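Local coordinates for protein polycyclic ketone monooxygenase (Myceliophthora thermophila, PDB 5MQ6) that catalyses Baeyer-Villiger oxidation of ketones, inserting one oxygen atom beside the carbonyl to give esters or lactones, with FAD as cofactor and particular activity on polycyclic substrates, at residues V219-G224 with V490-D495; Q283-L288 with L295-R300; M333-S338 with E346-M351. All blocks are in the same frame, centred on the assembly; numbering follows the deposited sequence. Where two conformers were deposited one is given.

Interaction 1 of 3, residues V219-G224 with V490-D495; sequences VLLASG and VRTGVD. With FAD (flavin-adenine dinucleotide), chain B.
Thr-492 presents its methyl CG2 to Leu-221, the last residue of strand 218-221, and to Ser-223 in the turn just beyond it. CG2 lies 3.9 Å from Leu-221 CD1, the two side chains crossing at about a right angle; a threonine suits the place because its methyl can pack on the leucine. Against Ser-223 the model is closer still, with CB to Thr-492 CB at 3.3 Å, but the serine was modelled in two conformers, and this closeness, like the very short approach through OG, is doubtful.

Arg-491 comes in from beside Thr-492. The extended start of its chain brings CD to 3.4 Å from Gly-224 O, which lies near the guanidinium plane at its edge, and the bend at chi3 (60°) then swings NE to water 2. This water completes the join, giving a proton to Gly-224 O at 2.7 Å and receiving one from Arg-491 NE at 2.9 Å. Farther out on the same guanidinium, NH1 is held by Gly-486 O. A second water sits between the carbonyl oxygens of Ser-223 and Arg-491.

The helix stops here in a Schellman motif, Gly-493 taking the positive phi that glycine adopts easily. The Thr-492 carbonyl accepts an almost straight bond from FAD N6A, 2.9 Å long with an angle of 177° at the hydrogen. On the strand side, Gly-224 brings its CA within 3.2 Å of the pyrophosphate oxygen O3P, a closeness suited to a residue without a side chain. Leu-84 of strand 78-84 backs Leu-221, Ser-223 and Thr-492. The arrangement belongs to the FAD-binding Rossmann-type domain, where the turn after a parallel strand meets the pyrophosphate and one edge of the adenine, and a helix end takes its amino group.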
loop_
_atom_site.group_PDB
_atom_site.type_symbol
_atom_site.label_atom_id
_atom_site.label_comp_id
_atom_site.label_asym_id
_atom_site.label_seq_id
_atom_site.Cartn_x
_atom_site.Cartn_y
_atom_site.Cartn_z
ATOM N N VAL A 219 -11.936 18.483 0.567
ATOM C CA VAL A 219 -10.851 17.685 1.144
ATOM C C VAL A 219 -10.661 16.449 0.296
ATOM O O VAL A 219 -11.555 15.734 0.069
ATOM C CB VAL A 219 -11.119 17.288 2.600
ATOM C CG1 VAL A 219 -10.081 16.270 3.149
ATOM C CG2 VAL A 219 -11.212 18.520 3.484
ATOM N N LEU A 220 -9.453 16.232 -0.172
ATOM C CA LEU A 220 -9.088 15.075 -0.998
ATOM C C LEU A 220 -8.110 14.172 -0.176
ATOM O O LEU A 220 -6.983 14.579 0.117
ATOM C CB LEU A 220 -8.378 15.634 -2.197
ATOM C CG LEU A 220 -9.148 16.324 -3.303
ATOM C CD1 LEU A 220 -10.570 16.581 -3.166
ATOM C CD2 LEU A 220 -8.347 17.176 -4.210
ATOM N N LEU A 221 -8.504 12.963 0.152
ATOM C CA LEU A 221 -7.610 12.089 0.917
ATOM C C LEU A 221 -6.759 11.243 -0.029
ATOM O O LEU A 221 -7.283 10.512 -0.864
ATOM C CB LEU A 221 -8.386 11.185 1.822
ATOM C CG LEU A 221 -9.338 11.852 2.776
ATOM C CD1 LEU A 221 -10.003 10.734 3.534
ATOM C CD2 LEU A 221 -8.824 12.901 3.736
ATOM N N ALA A 222 -5.441 11.351 0.096
ATOM C CA ALA A 222 -4.501 10.403 -0.540
ATOM C C ALA A 222 -3.582 9.892 0.599
ATOM O O ALA A 222 -2.360 10.028 0.618
ATOM C CB ALA A 222 -3.724 11.123 -1.638
ATOM N N SER A 223 -4.228 9.280 1.565
ATOM C CA SER A 223 -3.634 8.992 2.892
ATOM C C SER A 223 -2.900 7.685 2.855
ATOM O O SER A 223 -2.315 7.284 3.902
ATOM C CB SER A 223 -4.741 8.907 3.935
ATOM O OG SER A 223 -5.607 7.799 3.689
ATOM N N GLY A 224 -3.007 6.954 1.722
ATOM C CA GLY A 224 -2.217 5.710 1.541
ATOM C C GLY A 224 -2.819 4.483 2.233
ATOM O O GLY A 224 -3.943 4.510 2.757
ATOM N N VAL A 490 -10.827 5.212 9.395
ATOM C CA VAL A 490 -9.892 4.375 10.133
ATOM C C VAL A 490 -8.598 4.269 9.390
ATOM O O VAL A 490 -7.547 4.398 9.980
ATOM C CB VAL A 490 -10.396 2.942 10.401
ATOM C CG1 VAL A 490 -9.360 2.114 11.171
ATOM C CG2 VAL A 490 -11.675 3.007 11.247
ATOM N N ARG A 491 -8.655 4.017 8.105
ATOM C CA ARG A 491 -7.431 3.876 7.394
ATOM C C ARG A 491 -6.531 5.116 7.401
ATOM O O ARG A 491 -5.344 5.018 7.335
ATOM C CB ARG A 491 -7.746 3.524 5.990
ATOM C CG ARG A 491 -6.485 3.431 5.163
ATOM C CD ARG A 491 -6.789 2.874 3.783
ATOM N NE ARG A 491 -7.746 3.696 3.014
ATOM C CZ ARG A 491 -9.051 3.459 2.882
ATOM N NH1 ARG A 491 -9.614 2.412 3.510
ATOM N NH2 ARG A 491 -9.793 4.283 2.093
ATOM N N THR A 492 -7.113 6.291 7.442
ATOM C CA THR A 492 -6.305 7.501 7.464
ATOM C C THR A 492 -5.980 7.946 8.861
ATOM O O THR A 492 -5.140 8.825 9.025
ATOM C CB THR A 492 -6.793 8.665 6.482
ATOM O OG1 THR A 492 -7.133 9.886 7.114
ATOM C CG2 THR A 492 -7.740 8.313 5.517
ATOM N N GLY A 493 -6.615 7.322 9.862
ATOM C CA GLY A 493 -6.313 7.618 11.254
ATOM C C GLY A 493 -6.973 8.936 11.751
ATOM O O GLY A 493 -6.468 9.583 12.687
ATOM N N VAL A 494 -8.112 9.307 11.161
ATOM C CA VAL A 494 -8.832 10.571 11.495
ATOM C C VAL A 494 -10.239 10.244 11.870
ATOM O O VAL A 494 -10.776 9.265 11.446
ATOM C CB VAL A 494 -8.846 11.530 10.271
ATOM C CG1 VAL A 494 -7.414 11.952 9.907
ATOM C CG2 VAL A 494 -9.434 10.843 9.012
ATOM N N ASP A 495 -10.878 11.082 12.637
ATOM C CA ASP A 495 -12.320 11.030 12.729
ATOM C C ASP A 495 -12.858 11.992 11.672
ATOM O O ASP A 495 -12.389 13.142 11.562
ATOM C CB ASP A 495 -12.759 11.486 14.091
ATOM C CG ASP A 495 -12.303 10.540 15.204
ATOM O OD1 ASP A 495 -12.227 9.304 14.964
ATOM O OD2 ASP A 495 -12.022 11.048 16.308
HETATM P PA FAD B . 1.662 7.135 0.711
HETATM O O1A FAD B . 1.504 6.179 1.846
HETATM O O2A FAD B . 2.865 7.064 -0.211
HETATM O O5B FAD B . 1.614 8.624 1.310
HETATM C C5B FAD B . 0.615 8.979 2.207
HETATM C C4B FAD B . 1.206 9.929 3.228
HETATM O O4B FAD B . 0.102 10.444 3.997
HETATM C C3B FAD B . 2.188 9.319 4.223
HETATM O O3B FAD B . 3.299 10.163 4.378
HETATM C C2B FAD B . 1.404 9.249 5.504
HETATM O O2B FAD B . 2.220 9.340 6.647
HETATM C C1B FAD B . 0.481 10.438 5.348
HETATM N N9A FAD B . -0.678 10.369 6.204
HETATM C C8A FAD B . -1.556 9.330 6.304
HETATM N N7A FAD B . -2.457 9.641 7.231
HETATM C C5A FAD B . -2.188 10.847 7.758
HETATM C C6A FAD B . -2.829 11.711 8.765
HETATM N N6A FAD B . -3.898 11.405 9.471
HETATM N N1A FAD B . -2.249 12.875 8.905
HETATM C C2A FAD B . -1.131 13.246 8.237
HETATM N N3A FAD B . -0.478 12.557 7.330
HETATM C C4A FAD B . -0.991 11.312 7.084
HETATM N N1 FAD B . 3.295 -0.162 -4.536
HETATM C C2 FAD B . 3.465 -0.440 -5.870
HETATM O O2 FAD B . 2.525 -0.354 -6.650
HETATM N N3 FAD B . 4.664 -0.810 -6.343
HETATM C C4 FAD B . 5.711 -0.917 -5.510
HETATM O O4 FAD B . 6.781 -1.251 -6.002
HETATM C C4X FAD B . 5.637 -0.643 -4.064
HETATM N N5 FAD B . 6.679 -0.763 -3.175
HETATM C C5X FAD B . 6.450 -0.476 -1.870
HETATM C C6 FAD B . 7.542 -0.605 -0.882
HETATM C C7 FAD B . 7.192 -0.274 0.513
HETATM C C7M FAD B . 8.231 -0.364 1.607
HETATM C C8 FAD B . 5.819 0.142 0.926
HETATM C C8M FAD B . 5.446 0.493 2.365
HETATM C C9 FAD B . 4.823 0.240 -0.024
HETATM C C9A FAD B . 5.087 -0.052 -1.392
HETATM N N10 FAD B . 4.025 0.043 -2.308
HETATM C C10 FAD B . 4.294 -0.226 -3.653
HETATM C "C1'" FAD B . 2.677 0.522 -1.925
HETATM C "C2'" FAD B . 2.791 2.102 -1.842
HETATM O "O2'" FAD B . 2.282 2.539 -0.575
HETATM C "C3'" FAD B . 2.102 2.870 -3.022
HETATM O "O3'" FAD B . 2.694 2.459 -4.257
HETATM C "C4'" FAD B . 2.256 4.409 -3.056
HETATM O "O4'" FAD B . 3.617 4.921 -2.701
HETATM C "C5'" FAD B . 1.176 5.064 -2.171
HETATM O "O5'" FAD B . 1.103 6.472 -2.556
HETATM P P FAD B . 0.058 7.314 -1.649
HETATM O O1P FAD B . 0.480 8.815 -1.862
HETATM O O2P FAD B . -1.337 6.769 -1.988
HETATM O O3P FAD B . 0.312 6.819 -0.100
HETATM O O HOH W 1 -2.701 6.058 6.282
HETATM O O HOH W 2 -6.110 5.876 2.023
#

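Interaction 2 of 3, residues Q283-L288 with L295-R300; sequences QVVPKL and LYVFQR. With NDP (NADPH dihydro-nicotinamide-adenine-dinucleotide phosphate), chain C.
Val-285 and Leu-288 face Leu-295 and Val-297 across a helix-on-strand layer in which the two short axes approach to 9.8 Å and run nearly antiparallel, at 162°. Every side chain that meets in this gap is aliphatic. Val-285 and Val-297 reach toward each other tip to tip, CG2 to CG2 at 4.0 Å. Leu-295 fills the neighbouring space: with CG trans to the backbone N (chi1 174°), it leans off the strand and wedges CD2 between the two helical residues. That methyl lies 3.7 Å from Leu-288 CB, the two leucines crossing at about a right angle, and 3.5 Å from the carbonyl oxygen of Val-285. Ile-274 of the adjacent strand 271-275 touches Val-285, Leu-295 and Val-297 and continues the same oily layer.

Pro-286 starts away from the strand. It has no N-H to give to the preceding turn, so the helix kinks here, and Val-284 O takes the amides of both Lys-287 and Leu-288, at 2.8 and 3.0 Å. Lys-287 likewise starts outward, where a charged residue belongs, and its NZ forms a salt bridge with Glu-262.

Beyond the strand end, Arg-300 enters the NADPH pocket. Its guanidinium meets adenine N7A edge-on and in plane, with NH1 2.9 Å from that nitrogen. The chain also passes the 2'-phosphate, although the closest approach there is too short to be trusted. A basic residue at this place is consistent with use of the phosphorylated cofactor.

The contact is thus the helix-to-second-strand half of a Rossmann beta-alpha-beta unit. Its side-chain contacts are all aliphatic: shape and the exclusion of water hold helix to sheet, while polar contacts with NADPH come from elsewhere, among them Arg-300 just past the strand and Thr-277 N before the helix.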
loop_
_atom_site.group_PDB
_atom_site.type_symbol
_atom_site.label_atom_id
_atom_site.label_comp_id
_atom_site.label_asym_id
_atom_site.label_seq_id
_atom_site.Cartn_x
_atom_site.Cartn_y
_atom_site.Cartn_z
ATOM N N GLN A 283 14.487 -7.598 0.528
ATOM C CA GLN A 283 15.398 -6.585 -0.010
ATOM C C GLN A 283 16.523 -6.319 1.001
ATOM O O GLN A 283 17.646 -6.091 0.570
ATOM C CB GLN A 283 14.647 -5.292 -0.397
ATOM C CG GLN A 283 13.819 -5.455 -1.624
ATOM C CD GLN A 283 13.007 -4.200 -2.029
ATOM O OE1 GLN A 283 12.958 -3.197 -1.305
ATOM N NE2 GLN A 283 12.362 -4.262 -3.225
ATOM N N VAL A 284 16.233 -6.347 2.311
ATOM C CA VAL A 284 17.196 -5.913 3.332
ATOM C C VAL A 284 18.179 -7.038 3.678
ATOM O O VAL A 284 19.343 -6.767 3.931
ATOM C CB VAL A 284 16.546 -5.517 4.672
ATOM C CG1 VAL A 284 17.548 -4.763 5.481
ATOM C CG2 VAL A 284 15.472 -4.502 4.462
ATOM N N VAL A 285 17.671 -8.260 3.743
ATOM C CA VAL A 285 18.467 -9.401 4.238
ATOM C C VAL A 285 19.831 -9.537 3.557
ATOM O O VAL A 285 20.801 -9.697 4.212
ATOM C CB VAL A 285 17.687 -10.678 4.190
ATOM C CG1 VAL A 285 18.613 -11.903 4.195
ATOM C CG2 VAL A 285 16.797 -10.781 5.392
ATOM N N PRO A 286 19.910 -9.401 2.240
ATOM C CA PRO A 286 21.225 -9.474 1.653
ATOM C C PRO A 286 22.244 -8.383 2.069
ATOM O O PRO A 286 23.501 -8.601 2.037
ATOM C CB PRO A 286 20.932 -9.366 0.157
ATOM C CG PRO A 286 19.552 -10.001 0.013
ATOM C CD PRO A 286 18.829 -9.563 1.241
ATOM N N LYS A 287 21.701 -7.210 2.401
ATOM C CA LYS A 287 22.485 -6.049 2.665
ATOM C C LYS A 287 22.972 -6.217 4.056
ATOM O O LYS A 287 24.064 -5.825 4.313
ATOM C CB LYS A 287 21.657 -4.760 2.601
ATOM C CG LYS A 287 21.036 -4.546 1.275
ATOM C CD LYS A 287 22.028 -4.386 0.156
ATOM C CE LYS A 287 21.253 -4.243 -1.117
ATOM N NZ LYS A 287 22.146 -4.205 -2.278
ATOM N N LEU A 288 22.142 -6.775 4.934
ATOM C CA LEU A 288 22.550 -7.091 6.289
ATOM C C LEU A 288 23.628 -8.171 6.342
ATOM O O LEU A 288 24.569 -8.027 7.149
ATOM C CB LEU A 288 21.399 -7.464 7.162
ATOM C CG LEU A 288 20.370 -6.326 7.476
ATOM C CD1 LEU A 288 19.237 -6.871 8.276
ATOM C CD2 LEU A 288 20.970 -5.132 8.244
ATOM N N LEU A 295 23.806 -13.045 11.046
ATOM C CA LEU A 295 22.423 -12.563 10.787
ATOM C C LEU A 295 21.457 -13.683 11.070
ATOM O O LEU A 295 21.542 -14.724 10.439
ATOM C CB LEU A 295 22.264 -12.070 9.334
ATOM C CG LEU A 295 20.860 -11.640 8.804
ATOM C CD1 LEU A 295 20.315 -10.519 9.671
ATOM C CD2 LEU A 295 20.946 -11.169 7.345
ATOM N N TYR A 296 20.544 -13.460 12.010
ATOM C CA TYR A 296 19.492 -14.360 12.282
ATOM C C TYR A 296 18.198 -13.804 11.675
ATOM O O TYR A 296 17.827 -12.668 11.968
ATOM C CB TYR A 296 19.310 -14.525 13.784
ATOM C CG TYR A 296 20.527 -15.208 14.382
ATOM C CD1 TYR A 296 21.737 -14.507 14.512
ATOM C CD2 TYR A 296 20.495 -16.554 14.742
ATOM C CE1 TYR A 296 22.860 -15.115 15.016
ATOM C CE2 TYR A 296 21.623 -17.175 15.261
ATOM C CZ TYR A 296 22.789 -16.439 15.393
ATOM O OH TYR A 296 23.937 -16.970 15.881
ATOM N N VAL A 297 17.514 -14.617 10.863
ATOM C CA VAL A 297 16.290 -14.225 10.245
ATOM C C VAL A 297 15.139 -14.978 10.872
ATOM O O VAL A 297 15.067 -16.195 10.790
ATOM C CB VAL A 297 16.315 -14.522 8.761
ATOM C CG1 VAL A 297 14.932 -14.254 8.202
ATOM C CG2 VAL A 297 17.405 -13.716 8.037
ATOM N N PHE A 298 14.219 -14.239 11.491
ATOM C CA PHE A 298 13.100 -14.854 12.219
ATOM C C PHE A 298 11.819 -14.873 11.400
ATOM O O PHE A 298 11.217 -13.846 11.124
ATOM C CB PHE A 298 12.913 -14.219 13.604
ATOM C CG PHE A 298 14.172 -14.273 14.484
ATOM C CD1 PHE A 298 15.221 -13.380 14.294
ATOM C CD2 PHE A 298 14.301 -15.230 15.484
ATOM C CE1 PHE A 298 16.375 -13.398 15.091
ATOM C CE2 PHE A 298 15.470 -15.281 16.271
ATOM C CZ PHE A 298 16.510 -14.377 16.059
ATOM N N GLN A 299 11.390 -16.084 11.065
ATOM C CA GLN A 299 10.350 -16.340 10.095
ATOM C C GLN A 299 9.107 -17.039 10.695
ATOM O O GLN A 299 9.154 -18.072 11.399
ATOM C CB GLN A 299 10.901 -17.245 9.001
ATOM C CG GLN A 299 9.867 -17.517 7.876
ATOM C CD GLN A 299 10.440 -18.428 6.801
ATOM O OE1 GLN A 299 11.116 -17.980 5.856
ATOM N NE2 GLN A 299 10.235 -19.728 6.982
ATOM N N ARG A 300 7.973 -16.478 10.374
ATOM C CA ARG A 300 6.710 -17.155 10.657
ATOM C C ARG A 300 6.063 -17.675 9.414
ATOM O O ARG A 300 5.482 -18.747 9.454
ATOM C CB ARG A 300 5.822 -16.187 11.367
ATOM C CG ARG A 300 4.486 -16.641 11.832
ATOM C CD ARG A 300 3.586 -15.451 11.560
ATOM N NE ARG A 300 2.451 -15.487 12.391
ATOM C CZ ARG A 300 2.173 -14.609 13.331
ATOM N NH1 ARG A 300 2.927 -13.537 13.576
ATOM N NH2 ARG A 300 1.082 -14.812 14.020
HETATM P PA NDP C . 4.780 -7.548 5.692
HETATM O O1A NDP C . 3.530 -7.254 6.592
HETATM O O2A NDP C . 4.671 -7.980 4.251
HETATM O O5B NDP C . 5.718 -8.548 6.530
HETATM C C5B NDP C . 5.796 -8.539 7.941
HETATM C C4B NDP C . 6.550 -9.814 8.263
HETATM O O4B NDP C . 6.683 -9.958 9.701
HETATM C C3B NDP C . 5.821 -11.048 7.721
HETATM O O3B NDP C . 6.764 -11.880 7.020
HETATM C C2B NDP C . 5.266 -11.631 9.002
HETATM O O2B NDP C . 4.983 -13.059 8.939
HETATM C C1B NDP C . 6.331 -11.271 10.014
HETATM N N9A NDP C . 5.811 -11.383 11.378
HETATM C C8A NDP C . 4.683 -10.812 11.912
HETATM N N7A NDP C . 4.516 -11.180 13.197
HETATM C C5A NDP C . 5.567 -12.002 13.446
HETATM C C6A NDP C . 5.992 -12.776 14.605
HETATM N N6A NDP C . 5.251 -12.704 15.703
HETATM N N1A NDP C . 7.119 -13.511 14.492
HETATM C C2A NDP C . 7.872 -13.586 13.348
HETATM N N3A NDP C . 7.553 -12.926 12.223
HETATM C C4A NDP C . 6.417 -12.144 12.254
HETATM O O3 NDP C . 5.716 -6.258 5.632
HETATM P PN NDP C . 6.863 -5.791 4.551
HETATM O O1N NDP C . 7.421 -4.452 5.132
HETATM O O2N NDP C . 7.869 -6.891 4.295
HETATM O O5D NDP C . 6.059 -5.512 3.175
HETATM C C5D NDP C . 4.884 -4.632 3.231
HETATM C C4D NDP C . 4.456 -4.192 1.843
HETATM O O4D NDP C . 5.420 -3.276 1.277
HETATM C C3D NDP C . 4.549 -5.369 0.869
HETATM O O3D NDP C . 3.586 -6.472 1.066
HETATM C C2D NDP C . 4.649 -4.647 -0.491
HETATM O O2D NDP C . 3.343 -4.142 -0.921
HETATM C C1D NDP C . 5.679 -3.570 -0.152
HETATM P P2B NDP C . 3.506 -13.550 8.483
HETATM O O1X NDP C . 2.540 -12.663 9.280
HETATM O O2X NDP C . 3.325 -14.982 8.940
HETATM O O3X NDP C . 3.470 -13.487 6.949
#

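Interaction 3 of 3, residues M333-S338 with E346-M351; sequences MLNLDS and EGQENM
The flat carboxamide of Asn-335 lies between Met-351, whose side chain runs over one face, and the amide of Gln-348, displaced toward the other side. Met-351 SD stands almost straight above Asn-335 CG at 3.7 Å, a soft, slender thioether well shaped to cover a planar group. The Gln-348 amide is turned only 23° from that of Asn-335, and the two side chains slide past each other in opposite directions.

The edges do the bonding. This is a surface motif in which a helix side chain imitates a peptide group and pairs with an extended loop: ND2 gives a proton to Glu-349 O at 3.0 Å, in the asparagine's own amide plane and with an angle of 168° at the hydrogen, while OD1 receives Met-351 N at 2.9 Å. One amide therefore spans both ends of Asn-350. Asparagine suits the place because it offers a donor and an acceptor side by side, and its CG, trans to the backbone N (chi1 -175°), reaches out from helix 328-340. Water 3 also donates to OD1 and to Asn-350 OD1, which additionally accepts from Ala-353 N. These bonds fix the rotation of the Asn-335 amide.

One turn along, Ser-338 supplies a second link with its small hydroxyl. Gln-348 NE2 donates to its OG at 2.8 Å, and Tyr-339 OH is a further partner of that nitrogen. Glutamine's length lets the loop bridge the distance back to the helix, and its OE1 is bonded to Glu-345 N within the loop. The loop that follows the helix is thus folded back on it, far from the annotated sites. Ser-338 OG in turn donates to Asn-335 O at 2.6 Å, in the carbonyl plane and on a lone pair.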
loop_
_atom_site.group_PDB
_atom_site.type_symbol
_atom_site.label_atom_id
_atom_site.label_comp_id
_atom_site.label_asym_id
_atom_site.label_seq_id
_atom_site.Cartn_x
_atom_site.Cartn_y
_atom_site.Cartn_z
ATOM N N MET A 333 0.903 0.427 -18.510
ATOM C CA MET A 333 0.359 0.019 -17.259
ATOM C C MET A 333 -0.776 -0.957 -17.514
ATOM O O MET A 333 -0.955 -1.955 -16.817
ATOM C CB MET A 333 -0.174 1.245 -16.484
ATOM C CG MET A 333 0.885 2.082 -15.821
ATOM S SD MET A 333 0.335 3.501 -14.793
ATOM C CE MET A 333 -0.839 4.226 -15.794
ATOM N N LEU A 334 -1.540 -0.661 -18.558
ATOM C CA LEU A 334 -2.632 -1.560 -18.990
ATOM C C LEU A 334 -2.100 -2.922 -19.479
ATOM O O LEU A 334 -2.571 -3.957 -19.094
ATOM C CB LEU A 334 -3.440 -0.841 -20.067
ATOM C CG LEU A 334 -4.418 0.221 -19.547
ATOM C CD1 LEU A 334 -4.794 1.147 -20.704
ATOM C CD2 LEU A 334 -5.676 -0.474 -19.072
ATOM N N ASN A 335 -1.061 -2.867 -20.272
ATOM C CA ASN A 335 -0.391 -4.068 -20.745
ATOM C C ASN A 335 0.096 -4.968 -19.598
ATOM O O ASN A 335 -0.238 -6.123 -19.551
ATOM C CB ASN A 335 0.735 -3.635 -21.668
ATOM C CG ASN A 335 1.415 -4.795 -22.314
ATOM O OD1 ASN A 335 2.403 -5.358 -21.809
ATOM N ND2 ASN A 335 0.856 -5.200 -23.420
ATOM N N LEU A 336 0.807 -4.395 -18.624
ATOM C CA LEU A 336 1.234 -5.115 -17.456
ATOM C C LEU A 336 0.021 -5.723 -16.700
ATOM O O LEU A 336 0.001 -6.891 -16.353
ATOM C CB LEU A 336 2.023 -4.195 -16.508
ATOM C CG LEU A 336 2.409 -4.802 -15.184
ATOM C CD1 LEU A 336 3.323 -6.038 -15.390
ATOM C CD2 LEU A 336 3.186 -3.740 -14.437
ATOM N N ASP A 337 -0.963 -4.897 -16.411
ATOM C CA ASP A 337 -2.041 -5.378 -15.617
ATOM C C ASP A 337 -2.872 -6.451 -16.346
ATOM O O ASP A 337 -3.593 -7.192 -15.659
ATOM C CB ASP A 337 -2.980 -4.221 -15.251
ATOM C CG ASP A 337 -3.741 -4.483 -13.965
ATOM O OD1 ASP A 337 -3.056 -4.810 -12.915
ATOM O OD2 ASP A 337 -5.017 -4.324 -14.001
ATOM N N SER A 338 -2.837 -6.512 -17.697
ATOM C CA SER A 338 -3.578 -7.538 -18.419
ATOM C C SER A 338 -3.105 -8.913 -18.069
ATOM O O SER A 338 -3.912 -9.838 -18.132
ATOM C CB SER A 338 -3.526 -7.338 -19.926
ATOM O OG SER A 338 -2.163 -7.574 -20.498
ATOM N N GLU A 346 -4.072 -12.947 -27.308
ATOM C CA GLU A 346 -3.300 -14.140 -27.758
ATOM C C GLU A 346 -1.841 -13.951 -28.159
ATOM O O GLU A 346 -0.908 -14.687 -27.688
ATOM C CB GLU A 346 -4.016 -14.908 -28.911
ATOM C CG GLU A 346 -3.839 -16.434 -28.784
ATOM C CD GLU A 346 -2.397 -16.896 -28.402
ATOM O OE1 GLU A 346 -1.507 -16.831 -29.286
ATOM O OE2 GLU A 346 -2.123 -17.299 -27.221
ATOM N N GLY A 347 -1.640 -13.024 -29.076
ATOM C CA GLY A 347 -0.267 -12.701 -29.500
ATOM C C GLY A 347 -0.006 -11.259 -29.147
ATOM O O GLY A 347 0.582 -10.561 -29.940
ATOM N N GLN A 348 -0.488 -10.771 -27.996
ATOM C CA GLN A 348 -0.095 -9.401 -27.598
ATOM C C GLN A 348 1.364 -9.365 -27.184
ATOM O O GLN A 348 1.926 -10.356 -26.689
ATOM C CB GLN A 348 -0.943 -8.829 -26.471
ATOM C CG GLN A 348 -0.731 -9.389 -25.079
ATOM C CD GLN A 348 -1.541 -8.599 -24.035
ATOM O OE1 GLN A 348 -2.724 -8.284 -24.230
ATOM N NE2 GLN A 348 -0.912 -8.282 -22.945
ATOM N N GLU A 349 1.977 -8.215 -27.401
ATOM C CA GLU A 349 3.327 -7.935 -26.871
ATOM C C GLU A 349 3.244 -7.944 -25.340
ATOM O O GLU A 349 2.292 -7.400 -24.770
ATOM C CB GLU A 349 3.796 -6.565 -27.358
ATOM C CG GLU A 349 5.180 -6.238 -26.892
ATOM C CD GLU A 349 5.640 -4.870 -27.248
ATOM O OE1 GLU A 349 4.890 -4.180 -27.937
ATOM O OE2 GLU A 349 6.747 -4.462 -26.788
ATOM N N ASN A 350 4.170 -8.635 -24.698
ATOM C CA ASN A 350 4.362 -8.540 -23.279
ATOM C C ASN A 350 5.389 -7.453 -23.094
ATOM O O ASN A 350 6.584 -7.667 -23.154
ATOM C CB ASN A 350 4.848 -9.865 -22.726
ATOM C CG ASN A 350 4.986 -9.833 -21.267
ATOM O OD1 ASN A 350 5.024 -8.752 -20.640
ATOM N ND2 ASN A 350 5.146 -10.990 -20.701
ATOM N N MET A 351 4.919 -6.243 -22.865
ATOM C CA MET A 351 5.838 -5.113 -22.857
ATOM C C MET A 351 6.817 -5.177 -21.686
ATOM O O MET A 351 8.040 -4.891 -21.828
ATOM C CB MET A 351 5.044 -3.833 -22.733
ATOM C CG MET A 351 4.123 -3.580 -23.879
ATOM S SD MET A 351 3.238 -1.980 -23.795
ATOM C CE MET A 351 2.362 -2.098 -25.328
HETATM O O HOH W 3 3.663 -6.420 -19.647
#

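The three contacts lie far apart: their centres are 32 to 34 Å from one another, and the closest atoms of any two are about 14 Å apart, between interactions 2 and 3. Interaction 1 joins residues distant in sequence, and interactions 2 and 3, both local, follow in that order within the span between its segments. Each cofactor has its own sheet: strand 218-221 belongs to the mixed sheet at FAD, strand 294-299 to the five-stranded parallel sheet at NADPH. Interaction 3 lies outside both, on helix 328-340 and its loop. The chain thus leaves the FAD domain, builds the NADPH domain, and returns through helix 488-492 to meet the adenine of FAD at its amino group.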